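AvrRxo1-ORF1 (Xanthomonas oryzae pv. oryzicola, PDB 4Z8T) is a type III effector that carries a polynucleotide kinase domain, probably phosphorylates a nucleotide-like substrate through its P-loop fold, and is bound by its partner AvrRxo1-ORF2. Local coordinates at residues Lys84-Pro87 / Val88-Ala91; Tyr226-Asp229 / Arg230-Asp234; Ala267-Tyr270 / Glu271-Ser275; Lys287-Asp290 / Lys291-Asp295. One frame throughout, in Å; residues are numbered along the deposited sequence.

Contact 1 (Lys84-Pro87 / Val88-Ala91)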
loop_
_atom_site.group_PDB
_atom_site.type_symbol
_atom_site.label_atom_id
_atom_site.label_comp_id
_atom_site.label_asym_id
_atom_site.label_seq_id
_atom_site.Cartn_x
_atom_site.Cartn_y
_atom_site.Cartn_z
ATOM N N LYS A 84 -15.031 -26.039 -6.387
ATOM C CA LYS A 84 -14.594 -26.575 -5.109
ATOM C C LYS A 84 -15.491 -26.171 -3.947
ATOM O O LYS A 84 -15.682 -26.945 -2.995
ATOM C CB LYS A 84 -13.180 -26.071 -4.853
ATOM C CG LYS A 84 -12.550 -26.500 -3.555
ATOM C CD LYS A 84 -11.148 -25.904 -3.463
ATOM C CE LYS A 84 -10.391 -26.397 -2.242
ATOM N NZ LYS A 84 -8.928 -26.149 -2.412
ATOM N N LYS A 85 -16.043 -24.962 -4.021
ATOM C CA LYS A 85 -16.716 -24.384 -2.860
ATOM C C LYS A 85 -18.223 -24.289 -2.990
ATOM O O LYS A 85 -18.903 -23.844 -2.066
ATOM C CB LYS A 85 -16.133 -22.997 -2.537
ATOM C CG LYS A 85 -14.639 -22.989 -2.318
ATOM C CD LYS A 85 -14.194 -24.042 -1.306
ATOM C CE LYS A 85 -14.768 -23.801 0.091
ATOM N NZ LYS A 85 -14.328 -24.863 1.049
ATOM N N ILE A 86 -18.763 -24.702 -4.131
ATOM C CA ILE A 86 -20.212 -24.740 -4.303
ATOM C C ILE A 86 -20.576 -26.133 -4.807
ATOM O O ILE A 86 -20.950 -26.291 -5.972
ATOM C CB ILE A 86 -20.743 -23.646 -5.290
ATOM C CG1 ILE A 86 -20.017 -22.307 -5.081
ATOM C CG2 ILE A 86 -22.257 -23.473 -5.149
ATOM C CD1 ILE A 86 -20.265 -21.306 -6.195
ATOM N N PRO A 87 -20.464 -27.147 -3.928
ATOM C CA PRO A 87 -20.627 -28.545 -4.366
ATOM C C PRO A 87 -21.899 -28.852 -5.162
ATOM O O PRO A 87 -21.832 -29.654 -6.101
ATOM C CB PRO A 87 -20.646 -29.337 -3.049
ATOM C CG PRO A 87 -19.923 -28.482 -2.074
ATOM C CD PRO A 87 -20.210 -27.047 -2.477
ATOM N N VAL A 88 -23.045 -28.275 -4.797
ATOM C CA VAL A 88 -24.270 -28.579 -5.538
ATOM C C VAL A 88 -24.187 -28.062 -6.974
ATOM O O VAL A 88 -24.666 -28.706 -7.904
ATOM C CB VAL A 88 -25.551 -28.110 -4.784
ATOM C CG1 VAL A 88 -25.800 -26.597 -4.936
ATOM C CG2 VAL A 88 -26.767 -28.902 -5.230
ATOM N N LEU A 89 -23.532 -26.919 -7.156
ATOM C CA LEU A 89 -23.430 -26.321 -8.475
ATOM C C LEU A 89 -22.360 -27.060 -9.273
ATOM O O LEU A 89 -22.514 -27.264 -10.481
ATOM C CB LEU A 89 -23.125 -24.833 -8.367
ATOM C CG LEU A 89 -22.891 -24.130 -9.698
ATOM C CD1 LEU A 89 -24.124 -24.259 -10.583
ATOM C CD2 LEU A 89 -22.551 -22.663 -9.428
ATOM N N ALA A 90 -21.298 -27.480 -8.585
ATOM C CA ALA A 90 -20.259 -28.277 -9.237
ATOM C C ALA A 90 -20.853 -29.529 -9.855
ATOM O O ALA A 90 -20.494 -29.901 -10.979
ATOM C CB ALA A 90 -19.163 -28.645 -8.263
ATOM N N ALA A 91 -21.760 -30.179 -9.128
ATOM C CA ALA A 91 -22.412 -31.383 -9.624
ATOM C C ALA A 91 -23.233 -31.084 -10.873
ATOM O O ALA A 91 -23.289 -31.887 -11.812
ATOM C CB ALA A 91 -23.304 -31.979 -8.526
#
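The carbonyl oxygen of Ile86 receives Ala90 N at 2.9 Å in a bond straight at the hydrogen (163°) and nearly in line with the C=O. Leu89 N, also 2.9 Å from Ile86 O, adds a weak, bent second bond. One residue on, Ala91 N donates to Pro87 O at 3.1 Å, the nitrogen lying 30° out of the carbonyl plane. Ile86 is thus the N-cap of helix 87-95, and it is also the residue at which the chain leaves the helical conformation of helix 78-85. Pro87 suits the first turn, where its nitrogen has no hydrogen to give. On the buried flank the side chains of Ile86 and Leu89 lie side by side and point the same way. CG2 of Ile86, set anti to its own nitrogen, rests 3.6 Å from Leu89 CB, and farther out Ile86 CD1 comes to 4.2 Å from Leu89 CD2. Ala90 CB sits 3.6 Å from Pro87 O. The kink joins the helix that probably follows the P-loop to the next one: Ile86 lies on Phe68 and Leu70 of strand 66-71 and on Arg241 of strand 238-245, while Lys85 O accepts a hydrogen bond from Arg241 and Val88 touches Phe68.

Contact 2 (Tyr226-Asp229 / Arg230-Asp234)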
loop_
_atom_site.group_PDB
_atom_site.type_symbol
_atom_site.label_atom_id
_atom_site.label_comp_id
_atom_site.label_asym_id
_atom_site.label_seq_id
_atom_site.Cartn_x
_atom_site.Cartn_y
_atom_site.Cartn_z
ATOM N N TYR A 226 -20.355 -2.704 -0.113
ATOM C CA TYR A 226 -21.768 -2.455 -0.402
ATOM C C TYR A 226 -22.508 -3.768 -0.602
ATOM O O TYR A 226 -23.637 -3.948 -0.123
ATOM C CB TYR A 226 -21.935 -1.575 -1.645
ATOM C CG TYR A 226 -23.380 -1.397 -2.051
ATOM C CD1 TYR A 226 -24.003 -2.297 -2.914
ATOM C CD2 TYR A 226 -24.128 -0.338 -1.560
ATOM C CE1 TYR A 226 -25.335 -2.142 -3.276
ATOM C CE2 TYR A 226 -25.453 -0.177 -1.925
ATOM C CZ TYR A 226 -26.049 -1.077 -2.777
ATOM O OH TYR A 226 -27.373 -0.908 -3.130
ATOM N N VAL A 227 -21.881 -4.699 -1.319
ATOM C CA VAL A 227 -22.499 -6.002 -1.510
ATOM C C VAL A 227 -22.675 -6.721 -0.173
ATOM O O VAL A 227 -23.732 -7.265 0.107
ATOM C CB VAL A 227 -21.665 -6.876 -2.485
ATOM C CG1 VAL A 227 -22.336 -8.235 -2.679
ATOM C CG2 VAL A 227 -21.510 -6.157 -3.809
ATOM N N ILE A 228 -21.635 -6.710 0.656
ATOM C CA ILE A 228 -21.684 -7.382 1.933
ATOM C C ILE A 228 -22.801 -6.786 2.790
ATOM O O ILE A 228 -23.537 -7.525 3.443
ATOM C CB ILE A 228 -20.334 -7.268 2.635
ATOM C CG1 ILE A 228 -19.305 -8.010 1.780
ATOM C CG2 ILE A 228 -20.408 -7.827 4.049
ATOM C CD1 ILE A 228 -17.881 -7.944 2.299
ATOM N N ASP A 229 -22.931 -5.464 2.742
ATOM C CA ASP A 229 -23.971 -4.758 3.515
ATOM C C ASP A 229 -25.354 -5.255 3.159
ATOM O O ASP A 229 -26.229 -5.321 4.017
ATOM C CB ASP A 229 -23.923 -3.239 3.261
ATOM C CG ASP A 229 -22.970 -2.509 4.182
ATOM O OD1 ASP A 229 -22.517 -3.093 5.182
ATOM O OD2 ASP A 229 -22.695 -1.326 3.904
ATOM N N ARG A 230 -25.576 -5.596 1.896
ATOM C CA ARG A 230 -26.892 -6.101 1.521
ATOM C C ARG A 230 -27.231 -7.401 2.227
ATOM O O ARG A 230 -28.391 -7.625 2.590
ATOM C CB ARG A 230 -27.021 -6.270 0.000
ATOM C CG ARG A 230 -26.716 -5.012 -0.803
ATOM C CD ARG A 230 -27.812 -3.941 -0.760
ATOM N NE ARG A 230 -27.992 -3.316 0.554
ATOM C CZ ARG A 230 -27.166 -2.423 1.108
ATOM N NH1 ARG A 230 -27.452 -1.912 2.302
ATOM N NH2 ARG A 230 -26.052 -2.035 0.496
ATOM N N PHE A 231 -26.230 -8.273 2.411
ATOM C CA PHE A 231 -26.459 -9.529 3.093
ATOM C C PHE A 231 -26.507 -9.374 4.604
ATOM O O PHE A 231 -27.265 -10.080 5.279
ATOM C CB PHE A 231 -25.415 -10.577 2.687
ATOM C CG PHE A 231 -25.574 -11.042 1.262
ATOM C CD1 PHE A 231 -25.065 -10.299 0.222
ATOM C CD2 PHE A 231 -26.260 -12.217 0.972
ATOM C CE1 PHE A 231 -25.217 -10.723 -1.089
ATOM C CE2 PHE A 231 -26.429 -12.642 -0.346
ATOM C CZ PHE A 231 -25.899 -11.890 -1.372
ATOM N N ILE A 232 -25.712 -8.454 5.138
ATOM C CA ILE A 232 -25.780 -8.171 6.569
ATOM C C ILE A 232 -27.167 -7.632 6.905
ATOM O O ILE A 232 -27.739 -7.980 7.939
ATOM C CB ILE A 232 -24.705 -7.155 6.994
ATOM C CG1 ILE A 232 -23.315 -7.792 6.886
ATOM C CG2 ILE A 232 -24.939 -6.681 8.431
ATOM C CD1 ILE A 232 -22.178 -6.849 7.218
ATOM N N ALA A 233 -27.719 -6.806 6.023
ATOM C CA ALA A 233 -29.009 -6.154 6.302
ATOM C C ALA A 233 -30.199 -7.094 6.165
ATOM O O ALA A 233 -31.204 -6.940 6.861
ATOM C CB ALA A 233 -29.203 -4.962 5.403
ATOM N N ASP A 234 -30.109 -8.060 5.257
ATOM C CA ASP A 234 -31.264 -8.901 4.960
ATOM C C ASP A 234 -30.891 -10.376 4.938
ATOM O O ASP A 234 -30.487 -10.894 3.902
ATOM C CB ASP A 234 -31.855 -8.497 3.613
ATOM C CG ASP A 234 -33.073 -9.315 3.243
ATOM O OD1 ASP A 234 -33.658 -9.978 4.131
ATOM O OD2 ASP A 234 -33.455 -9.289 2.059
HETATM O O HOH W 1 -24.299 -0.161 1.910
#
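Arg230 folds back along helix 224-233 to bring its guanidinium, NH2 first, over a face of the Tyr226 ring, a cation-pi contact with CZ 4.5 Å from the ring centroid. NH2 stands above the plane near the rim, 3.1 Å from Tyr226 CE2, while the two planes are turned 52° apart. Bends at chi2 (-75°) and chi3 (68°) bring the group back against the preceding turn instead of letting it run outward. The same NH2 donates to a water at 2.9 Å, and that water donates to Asp229 OD2 at 2.8 Å, a bridge between charged groups that do not touch directly. Asp229 also meets AvrRxo1-ORF2, through a salt bridge to its Lys17 and a hydrogen bond to its His13. Tyr226 OH bonds to Asp167. Among the apolar side chains, Ile232 CD1 lies 3.8 Å from Ile228 CG2; Val227 and Phe231 run side by side, Val227 CG1 to Phe231 CE1 being 4.1 Å. Val227 O lies at the edge of the Phe231 ring, in its plane. Val227 and Phe231 face Leu182 of strand 179-185, Ile228 and Ile232 meet Phe262 of strand 261-263, and Tyr226 and Arg230 pack on helix 163-176.

Contact 3 (Ala267-Tyr270 / Glu271-Ser275)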
loop_
_atom_site.group_PDB
_atom_site.type_symbol
_atom_site.label_atom_id
_atom_site.label_comp_id
_atom_site.label_asym_id
_atom_site.label_seq_id
_atom_site.Cartn_x
_atom_site.Cartn_y
_atom_site.Cartn_z
ATOM N N ALA A 267 -9.073 -10.998 8.831
ATOM C CA ALA A 267 -9.159 -9.549 8.958
ATOM C C ALA A 267 -8.105 -8.795 8.166
ATOM O O ALA A 267 -8.388 -7.733 7.623
ATOM C CB ALA A 267 -9.100 -9.147 10.423
ATOM N N GLU A 268 -6.894 -9.341 8.090
ATOM C CA GLU A 268 -5.830 -8.705 7.321
ATOM C C GLU A 268 -6.199 -8.613 5.856
ATOM O O GLU A 268 -6.094 -7.560 5.233
ATOM C CB GLU A 268 -4.542 -9.524 7.437
ATOM C CG GLU A 268 -3.381 -8.960 6.640
ATOM C CD GLU A 268 -2.070 -9.663 6.932
ATOM O OE1 GLU A 268 -2.098 -10.816 7.417
ATOM O OE2 GLU A 268 -1.010 -9.045 6.685
ATOM N N LEU A 269 -6.611 -9.740 5.288
ATOM C CA LEU A 269 -7.028 -9.728 3.902
ATOM C C LEU A 269 -8.268 -8.865 3.685
ATOM O O LEU A 269 -8.384 -8.225 2.648
ATOM C CB LEU A 269 -7.252 -11.146 3.365
ATOM C CG LEU A 269 -6.038 -11.864 2.790
ATOM C CD1 LEU A 269 -6.458 -13.268 2.360
ATOM C CD2 LEU A 269 -5.466 -11.072 1.616
ATOM N N TYR A 270 -9.192 -8.851 4.644
ATOM C CA TYR A 270 -10.426 -8.077 4.479
ATOM C C TYR A 270 -10.112 -6.596 4.337
ATOM O O TYR A 270 -10.681 -5.907 3.486
ATOM C CB TYR A 270 -11.348 -8.312 5.675
ATOM C CG TYR A 270 -12.781 -7.847 5.505
ATOM C CD1 TYR A 270 -13.490 -8.085 4.339
ATOM C CD2 TYR A 270 -13.438 -7.203 6.541
ATOM C CE1 TYR A 270 -14.826 -7.679 4.200
ATOM C CE2 TYR A 270 -14.776 -6.791 6.408
ATOM C CZ TYR A 270 -15.457 -7.022 5.243
ATOM O OH TYR A 270 -16.770 -6.618 5.131
ATOM N N GLU A 271 -9.198 -6.112 5.170
ATOM C CA GLU A 271 -8.738 -4.728 5.064
ATOM C C GLU A 271 -8.131 -4.471 3.677
ATOM O O GLU A 271 -8.394 -3.446 3.047
ATOM C CB GLU A 271 -7.740 -4.403 6.191
ATOM C CG GLU A 271 -7.276 -2.943 6.199
ATOM C CD GLU A 271 -6.374 -2.608 7.374
ATOM O OE1 GLU A 271 -6.047 -3.522 8.163
ATOM O OE2 GLU A 271 -5.974 -1.421 7.507
ATOM N N LYS A 272 -7.345 -5.404 3.214
ATOM C CA LYS A 272 -6.730 -5.217 1.943
ATOM C C LYS A 272 -7.638 -5.250 0.706
ATOM O O LYS A 272 -7.542 -4.442 -0.163
ATOM C CB LYS A 272 -5.548 -6.194 1.825
ATOM C CG LYS A 272 -4.763 -6.116 0.605
ATOM C CD LYS A 272 -3.832 -7.308 0.457
ATOM C CE LYS A 272 -2.553 -7.088 1.228
ATOM N NZ LYS A 272 -2.186 -5.644 1.279
ATOM N N ILE A 273 -8.524 -6.214 0.681
ATOM C CA ILE A 273 -9.246 -6.501 -0.562
ATOM C C ILE A 273 -10.575 -5.750 -0.680
ATOM O O ILE A 273 -11.395 -6.032 -1.559
ATOM C CB ILE A 273 -9.387 -8.032 -0.823
ATOM C CG1 ILE A 273 -10.401 -8.669 0.124
ATOM C CG2 ILE A 273 -7.993 -8.717 -0.742
ATOM C CD1 ILE A 273 -10.605 -10.180 -0.117
ATOM N N THR A 274 -10.764 -4.764 0.195
ATOM C CA THR A 274 -11.906 -3.869 0.097
ATOM C C THR A 274 -11.471 -2.474 -0.370
ATOM O O THR A 274 -12.265 -1.515 -0.333
ATOM C CB THR A 274 -12.644 -3.768 1.442
ATOM O OG1 THR A 274 -11.696 -3.444 2.467
ATOM C CG2 THR A 274 -13.324 -5.093 1.799
ATOM N N SER A 275 -10.222 -2.387 -0.828
ATOM C CA SER A 275 -9.601 -1.141 -1.286
ATOM C C SER A 275 -8.742 -1.379 -2.532
ATOM O O SER A 275 -8.054 -2.386 -2.633
ATOM C CB SER A 275 -8.741 -0.580 -0.143
ATOM O OG SER A 275 -7.614 0.120 -0.629
#
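Thr274 folds its hydroxyl back onto Tyr270, OG1 donating to Tyr270 O at 2.9 Å in the carbonyl plane. Its chi1 of 52° places OG1 between the backbone nitrogen and carbonyl carbon, and CG2 then turns to the tyrosine ring, 3.8 Å from Tyr270 CE1. The two side chains cross at a slant, with the methyl reaching the ring obliquely. Leu269 and Ile273 also cross, but touch lightly: Leu269 CD2 is 4.2 Å from Ile273 CG2, whereas Ile273 CG1 lies closer to the backbone, 3.3 Å from Leu269 O. Helix 267-272 is short. Its i to i+4 bonds run from Glu271 N to Ala267 O, from Lys272 N to Glu268 O and from Ile273 N to Leu269 O, the last 2.8 Å long; at Tyr270 O the threonine hydroxyl supplies a bond as the chain leaves the helix at Ile273. The helix follows strand 261-263, an outermost strand of the mixed sheet within this chain, and forms part of the surface that receives AvrRxo1-ORF2. Leu16 of AvrRxo1-ORF2 packs on Tyr270, Glu271 and Thr274, and Tyr270 OH is hydrogen-bonded to its His13. Glu271 OE1, at the end of an extended chain, accepts from Val280 N of the second subunit. The side chain of Lys272 comes within about 3 Å of a bound sulfate, while Leu269 packs on Val252 and Val254 of strand 251-258.

Contact 4 (Lys287-Asp290 / Lys291-Asp295)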
loop_
_atom_site.group_PDB
_atom_site.type_symbol
_atom_site.label_atom_id
_atom_site.label_comp_id
_atom_site.label_asym_id
_atom_site.label_seq_id
_atom_site.Cartn_x
_atom_site.Cartn_y
_atom_site.Cartn_z
ATOM N N LYS A 287 4.820 -1.137 -15.960
ATOM C CA LYS A 287 5.787 -2.099 -15.432
ATOM C C LYS A 287 6.209 -3.112 -16.503
ATOM O O LYS A 287 5.364 -3.725 -17.164
ATOM C CB LYS A 287 5.195 -2.828 -14.222
ATOM C CG LYS A 287 6.105 -3.864 -13.610
ATOM C CD LYS A 287 7.384 -3.223 -13.100
ATOM C CE LYS A 287 8.360 -4.257 -12.556
ATOM N NZ LYS A 287 8.899 -5.149 -13.622
ATOM N N VAL A 288 7.517 -3.286 -16.678
ATOM C CA VAL A 288 8.017 -4.183 -17.712
ATOM C C VAL A 288 8.163 -5.617 -17.223
ATOM O O VAL A 288 8.718 -5.875 -16.152
ATOM C CB VAL A 288 9.365 -3.676 -18.281
ATOM C CG1 VAL A 288 10.020 -4.747 -19.151
ATOM C CG2 VAL A 288 9.139 -2.414 -19.082
ATOM N N ILE A 289 7.657 -6.556 -18.016
ATOM C CA ILE A 289 7.842 -7.965 -17.721
ATOM C C ILE A 289 9.293 -8.345 -18.000
ATOM O O ILE A 289 9.670 -8.561 -19.161
ATOM C CB ILE A 289 6.906 -8.825 -18.572
ATOM C CG1 ILE A 289 5.452 -8.457 -18.281
ATOM C CG2 ILE A 289 7.136 -10.308 -18.314
ATOM C CD1 ILE A 289 4.465 -9.089 -19.271
ATOM N N ASP A 290 10.098 -8.409 -16.942
ATOM C CA ASP A 290 11.510 -8.792 -17.068
ATOM C C ASP A 290 11.806 -10.086 -16.316
ATOM O O ASP A 290 10.906 -10.675 -15.717
ATOM C CB ASP A 290 12.453 -7.662 -16.614
ATOM C CG ASP A 290 12.217 -7.216 -15.167
ATOM O OD1 ASP A 290 11.490 -7.889 -14.410
ATOM O OD2 ASP A 290 12.790 -6.175 -14.767
ATOM N N LYS A 291 13.060 -10.539 -16.362
ATOM C CA LYS A 291 13.439 -11.769 -15.669
ATOM C C LYS A 291 13.060 -11.700 -14.193
ATOM O O LYS A 291 12.566 -12.672 -13.619
ATOM C CB LYS A 291 14.945 -12.034 -15.799
ATOM C CG LYS A 291 15.408 -13.320 -15.114
ATOM C CD LYS A 291 16.919 -13.331 -14.911
ATOM C CE LYS A 291 17.416 -14.676 -14.382
ATOM N NZ LYS A 291 16.862 -15.036 -13.052
ATOM N N GLU A 292 13.286 -10.541 -13.587
ATOM C CA GLU A 292 13.012 -10.370 -12.167
ATOM C C GLU A 292 11.534 -10.572 -11.861
ATOM O O GLU A 292 11.186 -11.325 -10.950
ATOM C CB GLU A 292 13.477 -8.994 -11.693
ATOM C CG GLU A 292 13.020 -8.617 -10.287
ATOM C CD GLU A 292 13.112 -9.764 -9.296
ATOM O OE1 GLU A 292 14.144 -10.480 -9.270
ATOM O OE2 GLU A 292 12.133 -9.951 -8.540
ATOM N N LEU A 293 10.679 -9.907 -12.630
ATOM C CA LEU A 293 9.229 -10.016 -12.445
ATOM C C LEU A 293 8.775 -11.468 -12.575
ATOM O O LEU A 293 8.004 -11.958 -11.748
ATOM C CB LEU A 293 8.486 -9.113 -13.442
ATOM C CG LEU A 293 6.948 -9.057 -13.397
ATOM C CD1 LEU A 293 6.444 -7.680 -13.805
ATOM C CD2 LEU A 293 6.304 -10.107 -14.295
ATOM N N ILE A 294 9.250 -12.159 -13.609
ATOM C CA ILE A 294 8.881 -13.557 -13.796
ATOM C C ILE A 294 9.362 -14.395 -12.611
ATOM O O ILE A 294 8.605 -15.190 -12.068
ATOM C CB ILE A 294 9.405 -14.114 -15.136
ATOM C CG1 ILE A 294 8.815 -13.295 -16.295
ATOM C CG2 ILE A 294 9.039 -15.567 -15.284
ATOM C CD1 ILE A 294 9.406 -13.625 -17.660
ATOM N N ASP A 295 10.608 -14.189 -12.192
ATOM C CA ASP A 295 11.122 -14.866 -11.005
ATOM C C ASP A 295 10.328 -14.501 -9.754
ATOM O O ASP A 295 10.094 -15.354 -8.905
ATOM C CB ASP A 295 12.597 -14.519 -10.777
ATOM C CG ASP A 295 13.505 -15.108 -11.833
ATOM O OD1 ASP A 295 13.037 -15.970 -12.617
ATOM O OD2 ASP A 295 14.691 -14.709 -11.871
#
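Asp290 turns its carboxylate onto the first turn of helix 291-298. From CB, 3.0 Å from Lys291 N, the chain goes to CG, which lies 3.6 Å from Lys291 N and is held by a chi1 of 58° between the backbone nitrogen and the carbonyl carbon, a rotation that swings the acid over the helix start. OD1 then accepts Leu293 N at 2.8 Å in a nearly straight bond (165°), met almost along its own C-O axis. Asp290 is thus the N-cap residue, its side chain making the capping bond, and the negative oxygen probably offsets part of the positive end of the helix dipole. OD1 also lies 3.4 Å from Leu293 CB and has a long salt bridge to Lys287 NZ. The second carboxylate oxygen, OD2, makes a weak hydrogen bond to Asn299 ND2 of the second subunit. The backbone of the cap residue joins in as well, Ile294 N bonding to Asp290 O with an N-H...O angle of 172°. Lys287 curls round on the approach: its NZ donates to Val288 O at 2.6 Å and passes Leu293 CD1 at 3.5 Å, the lysine and leucine side chains sliding past one another in opposite directions. Ile289 CG2 touches Ile294 CG1 at 4.0 Å and also meets Leu293 CD2, an apolar contact beside the cap. The incoming loop is tied by backbone hydrogen bonds to Trp322, Gly319 and Lys320; Ile289 and Leu293 pack on Trp322 of helix 322-331, and Ile294 on Leu314 of helix 304-315.

Overall arrangement
All four contacts are local, each within one continuous piece of chain, but they serve different parts of the fold. Contacts 1 and 4 start helices: the first does so with backbone acceptors alone over an apolar flank, the second with a carboxylate cap. Contacts 2 and 3 both run out through the C-terminal end of a helix; these two meet directly, Ile228 CD1 lying 3.3 Å from Tyr270 OH, and both bind AvrRxo1-ORF2. Contact 3 is buried, whereas the other three are partly buried. Contacts 1, 2 and 3 all pack on strand 238-245; contact 4 instead packs among helices. Its centre is about 40 Å from that of contact 2, and it shares with contact 3 a border on the second subunit.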